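Local coordinates for protein MS5a (PDB 6L77) that is a meiosis-related plant protein of unresolved function, whose C-terminal part has cystatin-like folds that appear to enhance papain activity, at residues 10-15 / 156-161; 137-142 / 178-183; 141-146 / 161-166. One frame throughout, in Å; residues are numbered along the deposited sequence.

Contact 1. Residues 10-15 / 156-161; sequences CPLVVK and HNMSDL
Leu12 reaches across to His156 and Met158, and one methyl group, CD2, does all the touching. It lies 3.7 Å from ND1 of His156, approaching the imidazole obliquely, and 3.9 Å from CE of Met158, a selenomethionine in this crystal, which it meets tip to tip. Leucine suits the place because its branched end can rest against an imidazole and the selenomethionine methyl at once. Its CG stands anti to the backbone N (chi1 -180°), which carries CD2 out toward His156 and Met158 from the first turn of helix 12-29, just after the N-cap residue Pro11.

The second shell fixes the two partners. His156 NE2 is hydrogen-bonded to the backbone O of Asp151, and the imidazole also meets Phe148 edge to face, so a hydrogen bond and an aromatic neighbour together limit the ring's rotation; Leu12 itself packs on Phe148. Met158 bends at chi2 (-43°), and its side chain also touches Glu144 of helix 138-150. The connection behind it is shaped by an Asx turn: Asn157 OD1 accepts from Ser159 N at 3.2 Å and from Ser159 OG at 2.7 Å, both donors coming from the same face of the amide plane. A short 3-10 segment, 158-160, follows, with Asp160 N bonded to Asn157 O before the chain enters strand 161-170.

The contact is small and lies at the surface. It joins the start of one helix to the helix-to-strand connection of another, in a chain of cystatin-like folds, where helices pack against one long antiparallel sheet.

Contact 2. Residues 137-142 / 178-183; sequences DWIRLY and TVLKSL
Two torsions set up this helix-to-helix contact: chi1 of 65° places CG of Trp138 between its own backbone N and carbonyl carbon, while chi1 of -69° in Leu180 helps turn CD2 toward Ile139. In this protein of cystatin-like folds, the contact joins the first turn of helix 138-150 to the C-terminal end of helix 176-181. Ile139 CD1 meets Leu180 CD2 at 4.0 Å, the two aliphatic side chains crossing at a slant. Ile139 also lays CG1 over one face of the Trp138 indole, and CE3 of the same indole lies over a face of the Tyr142 ring, so neighbours on one helix restrict the tryptophan's rotation. Outside the two segments, Arg210 makes a cation-pi contact with that indole, and His23 meets it ring to ring.

Behind Leu180 the helix closes with Ser182, whose N and OG both bond to Thr178 O, from opposite faces of its carbonyl plane. Carbonyls in a last helical turn commonly lack a helical donor, and tryptophan offers a single side-chain N-H: Trp138 NE1 donates to Leu180 O at 2.9 Å, with an N-H...O angle of 161° and the oxygen close to the indole plane.

Contact 3. Residues 141-146 / 161-166; sequences LYMEIS and LKILDV
Helix 141-146 and strand 161-166 pass with their axes 10.2 Å apart at closest approach and their N-to-C directions 123° from each other: a helix packed aslant on an antiparallel sheet, as in cystatin-like folds. The nearest CA atoms pair Glu144 with Leu161 and Met143 with Ile163. The strand carries a classic beta bulge, at which Leu164 and Asp165 both face Arg191 of strand 186-195.

Met143, a selenomethionine here, lies between the two backbones. Its chain is extended as far as the selenium and then turns at chi3 (62°), which turns CE aside, to lie near both Leu161 CB (3.9 Å) and Ile163 CG1. SE rests 3.6 Å from Ile163 CG1, where the two side chains cross, while Met143 and Leu161 run past each other in opposite directions. An unbranched, flexible chain can thread in this way between a beta-branched isoleucine and a gamma-branched leucine. Tyr192 of strand 186-195 touches both Met143 and Leu161. Glu144 adds a looser touch, CG to Leu161 CD1 at 4.4 Å.

No hydrogen bond links the segments, so helix and sheet are joined here by dispersion and exclusion of water, with the polarisable selenium, sulfur in the natural protein, at the centre.

All three contacts draw on helix 138-150 or the chain that follows it. Contacts 2 and 3 share Leu141 and Tyr142, with centres about 12 Å apart, and touch where Ile139 packs on Val166 and Ile163. Contact 1 lies about 13 Å from contact 3, centre to centre; they share Leu161, and Met158 meets the backbone O of Glu144. Contacts 1 and 2, about 19 Å apart between centres, do not touch. Along the chain, segment 10-15 comes first, then 137-146, 156-166 and finally 178-183. Helix 138-150 is tied to strand 161-170 of the sheet and to helix 176-181, while the following connection meets helix 12-29, so helices, connection and sheet pack together in cystatin-like folds.

Contact 1. Residues 10-15 / 156-161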
loop_
_atom_site.group_PDB
_atom_site.type_symbol
_atom_site.label_atom_id
_atom_site.label_comp_id
_atom_site.label_asym_id
_atom_site.label_seq_id
_atom_site.Cartn_x
_atom_site.Cartn_y
_atom_site.Cartn_z
ATOM N N CYS A 10 17.612 -0.866 9.580
ATOM C CA CYS A 10 17.016 -1.195 8.291
ATOM C C CYS A 10 16.432 0.053 7.631
ATOM O O CYS A 10 15.711 0.809 8.291
ATOM C CB CYS A 10 15.925 -2.237 8.483
ATOM S SG CYS A 10 15.217 -2.834 6.959
ATOM N N PRO A 11 16.706 0.298 6.346
ATOM C CA PRO A 11 16.074 1.436 5.659
ATOM C C PRO A 11 14.556 1.318 5.651
ATOM O O PRO A 11 13.999 0.228 5.520
ATOM C CB PRO A 11 16.639 1.357 4.237
ATOM C CG PRO A 11 17.908 0.561 4.374
ATOM C CD PRO A 11 17.670 -0.408 5.487
ATOM N N LEU A 12 13.890 2.467 5.767
ATOM C CA LEU A 12 12.434 2.464 5.851
ATOM C C LEU A 12 11.801 1.826 4.618
ATOM O O LEU A 12 10.807 1.109 4.737
ATOM C CB LEU A 12 11.915 3.887 6.052
ATOM C CG LEU A 12 10.393 4.067 6.163
ATOM C CD1 LEU A 12 9.803 3.123 7.199
ATOM C CD2 LEU A 12 10.049 5.511 6.509
ATOM N N VAL A 13 12.376 2.042 3.428
ATOM C CA VAL A 13 11.758 1.493 2.220
ATOM C C VAL A 13 11.713 -0.028 2.288
ATOM O O VAL A 13 10.745 -0.655 1.836
ATOM C CB VAL A 13 12.483 1.996 0.947
ATOM C CG1 VAL A 13 13.917 1.480 0.856
ATOM C CG2 VAL A 13 11.710 1.589 -0.302
ATOM N N VAL A 14 12.744 -0.648 2.876
ATOM C CA VAL A 14 12.759 -2.104 2.974
ATOM C C VAL A 14 11.685 -2.580 3.940
ATOM O O VAL A 14 10.996 -3.572 3.683
ATOM C CB VAL A 14 14.161 -2.590 3.386
ATOM C CG1 VAL A 14 14.163 -4.082 3.610
ATOM C CG2 VAL A 14 15.181 -2.224 2.308
ATOM N N LYS A 15 11.546 -1.901 5.083
ATOM C CA LYS A 15 10.483 -2.266 6.011
ATOM C C LYS A 15 9.116 -2.121 5.354
ATOM O O LYS A 15 8.254 -2.993 5.504
ATOM C CB LYS A 15 10.571 -1.405 7.269
ATOM C CG LYS A 15 9.494 -1.735 8.281
ATOM C CD LYS A 15 9.593 -0.866 9.518
ATOM C CE LYS A 15 8.344 -0.990 10.373
ATOM N NZ LYS A 15 8.426 -0.089 11.556
ATOM N N HIS A 156 10.979 10.110 9.089
ATOM C CA HIS A 156 9.531 9.954 9.142
ATOM C C HIS A 156 9.078 9.386 10.479
ATOM O O HIS A 156 9.678 8.448 11.008
ATOM C CB HIS A 156 9.075 9.058 7.993
ATOM C CG HIS A 156 9.553 9.529 6.656
ATOM N ND1 HIS A 156 10.750 9.121 6.107
ATOM C CD2 HIS A 156 9.018 10.412 5.779
ATOM C CE1 HIS A 156 10.920 9.713 4.937
ATOM N NE2 HIS A 156 9.884 10.501 4.715
ATOM N N ASN A 157 8.031 9.985 11.037
ATOM C CA ASN A 157 7.333 9.464 12.211
ATOM C C ASN A 157 5.896 9.203 11.771
ATOM O O ASN A 157 5.089 10.135 11.693
ATOM C CB ASN A 157 7.394 10.444 13.380
ATOM C CG ASN A 157 6.821 9.864 14.663
ATOM O OD1 ASN A 157 6.232 8.782 14.668
ATOM N ND2 ASN A 157 6.989 10.588 15.761
HETATM N N MSE A 158 5.580 7.945 11.473
HETATM C CA MSE A 158 4.274 7.611 10.910
HETATM C C MSE A 158 3.143 7.875 11.895
HETATM O O MSE A 158 1.981 7.955 11.503
HETATM C CB MSE A 158 4.225 6.149 10.452
HETATM C CG MSE A 158 5.116 5.837 9.258
HETATM SE SE MSE A 158 5.032 7.218 7.870
HETATM C CE MSE A 158 6.266 6.429 6.569
ATOM N N SER A 159 3.477 8.011 13.180
ATOM C CA SER A 159 2.443 8.332 14.155
ATOM C C SER A 159 2.001 9.789 14.081
ATOM O O SER A 159 1.021 10.153 14.741
ATOM C CB SER A 159 2.925 7.991 15.568
ATOM O OG SER A 159 3.936 8.882 15.994
ATOM N N ASP A 160 2.690 10.627 13.297
ATOM C CA ASP A 160 2.219 11.985 13.050
ATOM C C ASP A 160 1.036 12.033 12.091
ATOM O O ASP A 160 0.435 13.102 11.934
ATOM C CB ASP A 160 3.341 12.854 12.479
ATOM C CG ASP A 160 4.510 13.017 13.434
ATOM O OD1 ASP A 160 4.324 12.807 14.653
ATOM O OD2 ASP A 160 5.613 13.372 12.963
ATOM N N LEU A 161 0.704 10.922 11.438
ATOM C CA LEU A 161 -0.331 10.895 10.415
ATOM C C LEU A 161 -1.657 10.469 11.024
ATOM O O LEU A 161 -1.707 9.538 11.834
ATOM C CB LEU A 161 0.053 9.941 9.284
ATOM C CG LEU A 161 1.417 10.193 8.650
ATOM C CD1 LEU A 161 1.639 9.239 7.478
ATOM C CD2 LEU A 161 1.535 11.659 8.211
#

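Contact 2. Residues 137-142 / 178-183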
loop_
_atom_site.group_PDB
_atom_site.type_symbol
_atom_site.label_atom_id
_atom_site.label_comp_id
_atom_site.label_asym_id
_atom_site.label_seq_id
_atom_site.Cartn_x
_atom_site.Cartn_y
_atom_site.Cartn_z
ATOM N N ASP A 137 -5.827 -2.386 7.980
ATOM C CA ASP A 137 -4.681 -1.486 8.086
ATOM C C ASP A 137 -3.887 -1.354 6.798
ATOM O O ASP A 137 -2.923 -0.585 6.774
ATOM C CB ASP A 137 -3.747 -1.917 9.234
ATOM C CG ASP A 137 -3.127 -3.307 9.037
ATOM O OD1 ASP A 137 -3.199 -3.895 7.937
ATOM O OD2 ASP A 137 -2.543 -3.818 10.019
ATOM N N TRP A 138 -4.254 -2.062 5.726
ATOM C CA TRP A 138 -3.597 -1.774 4.454
ATOM C C TRP A 138 -3.893 -0.359 3.973
ATOM O O TRP A 138 -3.114 0.199 3.200
ATOM C CB TRP A 138 -3.996 -2.800 3.387
ATOM C CG TRP A 138 -5.452 -2.814 2.976
ATOM C CD1 TRP A 138 -6.426 -3.674 3.417
ATOM C CD2 TRP A 138 -6.085 -1.953 2.017
ATOM N NE1 TRP A 138 -7.619 -3.398 2.787
ATOM C CE2 TRP A 138 -7.436 -2.344 1.928
ATOM C CE3 TRP A 138 -5.632 -0.896 1.215
ATOM C CZ2 TRP A 138 -8.349 -1.703 1.075
ATOM C CZ3 TRP A 138 -6.533 -0.259 0.384
ATOM C CH2 TRP A 138 -7.879 -0.669 0.312
ATOM N N ILE A 139 -5.001 0.237 4.410
ATOM C CA ILE A 139 -5.269 1.627 4.066
ATOM C C ILE A 139 -4.201 2.525 4.678
ATOM O O ILE A 139 -3.596 3.353 3.990
ATOM C CB ILE A 139 -6.688 2.013 4.516
ATOM C CG1 ILE A 139 -7.710 1.218 3.693
ATOM C CG2 ILE A 139 -6.930 3.520 4.400
ATOM C CD1 ILE A 139 -9.148 1.383 4.198
ATOM N N ARG A 140 -3.916 2.335 5.972
ATOM C CA ARG A 140 -2.837 3.088 6.604
ATOM C C ARG A 140 -1.498 2.809 5.932
ATOM O O ARG A 140 -0.690 3.726 5.743
ATOM C CB ARG A 140 -2.745 2.764 8.098
ATOM C CG ARG A 140 -1.466 3.336 8.751
ATOM C CD ARG A 140 -1.505 3.265 10.264
ATOM N NE ARG A 140 -1.888 1.945 10.751
ATOM C CZ ARG A 140 -1.041 0.936 10.929
ATOM N NH1 ARG A 140 0.247 1.094 10.652
ATOM N NH2 ARG A 140 -1.483 -0.234 11.380
ATOM N N LEU A 141 -1.243 1.546 5.570
ATOM C CA LEU A 141 -0.018 1.212 4.848
ATOM C C LEU A 141 0.131 2.040 3.572
ATOM O O LEU A 141 1.209 2.589 3.298
ATOM C CB LEU A 141 -0.007 -0.282 4.515
ATOM C CG LEU A 141 1.189 -0.755 3.672
ATOM C CD1 LEU A 141 2.502 -0.466 4.387
ATOM C CD2 LEU A 141 1.066 -2.235 3.395
ATOM N N TYR A 142 -0.933 2.125 2.760
ATOM C CA TYR A 142 -0.796 2.850 1.497
ATOM C C TYR A 142 -0.576 4.334 1.756
ATOM O O TYR A 142 0.212 4.982 1.052
ATOM C CB TYR A 142 -2.014 2.642 0.593
ATOM C CG TYR A 142 -2.242 1.228 0.051
ATOM C CD1 TYR A 142 -1.521 0.130 0.531
ATOM C CD2 TYR A 142 -3.191 1.004 -0.946
ATOM C CE1 TYR A 142 -1.751 -1.162 0.022
ATOM C CE2 TYR A 142 -3.429 -0.272 -1.449
ATOM C CZ TYR A 142 -2.713 -1.348 -0.959
ATOM O OH TYR A 142 -2.961 -2.603 -1.456
ATOM N N THR A 178 -16.161 -6.970 0.503
ATOM C CA THR A 178 -15.251 -7.401 -0.556
ATOM C C THR A 178 -14.233 -6.321 -0.880
ATOM O O THR A 178 -13.051 -6.617 -1.105
ATOM C CB THR A 178 -16.058 -7.764 -1.802
ATOM O OG1 THR A 178 -16.934 -8.850 -1.482
ATOM C CG2 THR A 178 -15.142 -8.168 -2.949
ATOM N N VAL A 179 -14.668 -5.059 -0.909
ATOM C CA VAL A 179 -13.741 -3.973 -1.215
ATOM C C VAL A 179 -12.600 -3.937 -0.209
ATOM O O VAL A 179 -11.443 -3.679 -0.564
ATOM C CB VAL A 179 -14.500 -2.636 -1.259
ATOM C CG1 VAL A 179 -13.562 -1.496 -1.583
ATOM C CG2 VAL A 179 -15.626 -2.698 -2.306
ATOM N N LEU A 180 -12.904 -4.187 1.062
ATOM C CA LEU A 180 -11.910 -4.061 2.128
ATOM C C LEU A 180 -11.063 -5.311 2.337
ATOM O O LEU A 180 -9.904 -5.196 2.760
ATOM C CB LEU A 180 -12.615 -3.717 3.443
ATOM C CG LEU A 180 -13.213 -2.318 3.498
ATOM C CD1 LEU A 180 -14.373 -2.253 4.509
ATOM C CD2 LEU A 180 -12.102 -1.338 3.870
ATOM N N LYS A 181 -11.607 -6.505 2.077
ATOM C CA LYS A 181 -10.960 -7.740 2.509
ATOM C C LYS A 181 -10.402 -8.599 1.380
ATOM O O LYS A 181 -9.618 -9.507 1.657
ATOM C CB LYS A 181 -11.938 -8.600 3.335
ATOM C CG LYS A 181 -12.353 -7.996 4.673
ATOM C CD LYS A 181 -13.229 -8.972 5.463
ATOM C CE LYS A 181 -13.963 -8.284 6.604
ATOM N NZ LYS A 181 -13.053 -7.797 7.670
ATOM N N SER A 182 -10.797 -8.377 0.132
ATOM C CA SER A 182 -10.298 -9.195 -0.963
ATOM C C SER A 182 -9.242 -8.436 -1.755
ATOM O O SER A 182 -9.347 -7.223 -1.951
ATOM C CB SER A 182 -11.421 -9.633 -1.896
ATOM O OG SER A 182 -11.762 -8.601 -2.789
ATOM N N LEU A 183 -8.242 -9.167 -2.240
ATOM C CA LEU A 183 -7.139 -8.567 -3.001
ATOM C C LEU A 183 -7.582 -8.391 -4.453
ATOM O O LEU A 183 -7.275 -9.185 -5.344
ATOM C CB LEU A 183 -5.889 -9.429 -2.879
ATOM C CG LEU A 183 -4.633 -8.731 -3.398
ATOM C CD1 LEU A 183 -4.345 -7.550 -2.505
ATOM C CD2 LEU A 183 -3.467 -9.722 -3.414
#

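Contact 3. Residues 141-146 / 161-166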
loop_
_atom_site.group_PDB
_atom_site.type_symbol
_atom_site.label_atom_id
_atom_site.label_comp_id
_atom_site.label_asym_id
_atom_site.label_seq_id
_atom_site.Cartn_x
_atom_site.Cartn_y
_atom_site.Cartn_z
ATOM N N LEU A 141 -1.243 1.546 5.570
ATOM C CA LEU A 141 -0.018 1.212 4.848
ATOM C C LEU A 141 0.131 2.040 3.572
ATOM O O LEU A 141 1.209 2.589 3.298
ATOM C CB LEU A 141 -0.007 -0.282 4.515
ATOM C CG LEU A 141 1.189 -0.755 3.672
ATOM C CD1 LEU A 141 2.502 -0.466 4.387
ATOM C CD2 LEU A 141 1.066 -2.235 3.395
ATOM N N TYR A 142 -0.933 2.125 2.760
ATOM C CA TYR A 142 -0.796 2.850 1.497
ATOM C C TYR A 142 -0.576 4.334 1.756
ATOM O O TYR A 142 0.212 4.982 1.052
ATOM C CB TYR A 142 -2.014 2.642 0.593
ATOM C CG TYR A 142 -2.242 1.228 0.051
ATOM C CD1 TYR A 142 -1.521 0.130 0.531
ATOM C CD2 TYR A 142 -3.191 1.004 -0.946
ATOM C CE1 TYR A 142 -1.751 -1.162 0.022
ATOM C CE2 TYR A 142 -3.429 -0.272 -1.449
ATOM C CZ TYR A 142 -2.713 -1.348 -0.959
ATOM O OH TYR A 142 -2.961 -2.603 -1.456
HETATM N N MSE A 143 -1.231 4.882 2.779
HETATM C CA MSE A 143 -0.952 6.265 3.199
HETATM C C MSE A 143 0.515 6.457 3.608
HETATM O O MSE A 143 1.170 7.426 3.217
HETATM C CB MSE A 143 -1.856 6.670 4.370
HETATM C CG MSE A 143 -1.481 8.024 4.991
HETATM SE SE MSE A 143 -2.495 8.406 6.635
HETATM C CE MSE A 143 -1.873 6.909 7.739
ATOM N N GLU A 144 1.029 5.520 4.408
ATOM C CA GLU A 144 2.404 5.643 4.884
ATOM C C GLU A 144 3.401 5.598 3.733
ATOM O O GLU A 144 4.371 6.367 3.712
ATOM C CB GLU A 144 2.696 4.549 5.910
ATOM C CG GLU A 144 1.975 4.812 7.219
ATOM C CD GLU A 144 2.188 3.725 8.255
ATOM O OE1 GLU A 144 2.774 2.671 7.917
ATOM O OE2 GLU A 144 1.758 3.934 9.409
ATOM N N ILE A 145 3.183 4.712 2.762
ATOM C CA ILE A 145 4.081 4.657 1.612
ATOM C C ILE A 145 3.976 5.936 0.790
ATOM O O ILE A 145 4.984 6.452 0.293
ATOM C CB ILE A 145 3.785 3.406 0.764
ATOM C CG1 ILE A 145 4.017 2.148 1.605
ATOM C CG2 ILE A 145 4.679 3.379 -0.469
ATOM C CD1 ILE A 145 3.569 0.873 0.941
ATOM N N SER A 146 2.763 6.475 0.649
ATOM C CA SER A 146 2.584 7.737 -0.064
ATOM C C SER A 146 3.321 8.871 0.634
ATOM O O SER A 146 4.004 9.677 -0.012
ATOM C CB SER A 146 1.091 8.068 -0.177
ATOM O OG SER A 146 0.390 7.043 -0.858
ATOM N N LEU A 161 0.704 10.922 11.438
ATOM C CA LEU A 161 -0.331 10.895 10.415
ATOM C C LEU A 161 -1.657 10.469 11.024
ATOM O O LEU A 161 -1.707 9.538 11.834
ATOM C CB LEU A 161 0.053 9.941 9.284
ATOM C CG LEU A 161 1.417 10.193 8.650
ATOM C CD1 LEU A 161 1.639 9.239 7.478
ATOM C CD2 LEU A 161 1.535 11.659 8.211
ATOM N N LYS A 162 -2.733 11.144 10.618
ATOM C CA LYS A 162 -4.076 10.846 11.107
ATOM C C LYS A 162 -5.045 10.827 9.936
ATOM O O LYS A 162 -5.236 11.852 9.275
ATOM C CB LYS A 162 -4.520 11.880 12.144
ATOM C CG LYS A 162 -5.965 11.722 12.577
ATOM C CD LYS A 162 -6.359 12.792 13.570
ATOM C CE LYS A 162 -7.799 12.624 14.009
ATOM N NZ LYS A 162 -8.256 13.780 14.827
ATOM N N ILE A 163 -5.688 9.682 9.705
ATOM C CA ILE A 163 -6.630 9.566 8.593
ATOM C C ILE A 163 -7.913 10.323 8.909
ATOM O O ILE A 163 -8.495 10.177 9.991
ATOM C CB ILE A 163 -6.929 8.092 8.289
ATOM C CG1 ILE A 163 -5.650 7.349 7.901
ATOM C CG2 ILE A 163 -7.957 7.993 7.183
ATOM C CD1 ILE A 163 -5.852 5.868 7.681
ATOM N N LEU A 164 -8.374 11.132 7.955
ATOM C CA LEU A 164 -9.621 11.871 8.119
ATOM C C LEU A 164 -10.754 11.352 7.255
ATOM O O LEU A 164 -11.913 11.423 7.677
ATOM C CB LEU A 164 -9.417 13.357 7.802
ATOM C CG LEU A 164 -8.381 14.092 8.650
ATOM C CD1 LEU A 164 -8.270 15.531 8.191
ATOM C CD2 LEU A 164 -8.760 14.025 10.114
ATOM N N ASP A 165 -10.454 10.827 6.067
ATOM C CA ASP A 165 -11.493 10.404 5.138
ATOM C C ASP A 165 -10.865 9.459 4.127
ATOM O O ASP A 165 -9.700 9.634 3.749
ATOM C CB ASP A 165 -12.127 11.611 4.434
ATOM C CG ASP A 165 -13.417 11.264 3.718
ATOM O OD1 ASP A 165 -13.934 10.139 3.922
ATOM O OD2 ASP A 165 -13.913 12.125 2.955
ATOM N N VAL A 166 -11.621 8.441 3.719
ATOM C CA VAL A 166 -11.140 7.450 2.759
ATOM C C VAL A 166 -12.286 7.127 1.813
ATOM O O VAL A 166 -13.410 6.888 2.260
ATOM C CB VAL A 166 -10.632 6.160 3.438
ATOM C CG1 VAL A 166 -10.215 5.128 2.393
ATOM C CG2 VAL A 166 -9.465 6.450 4.364
#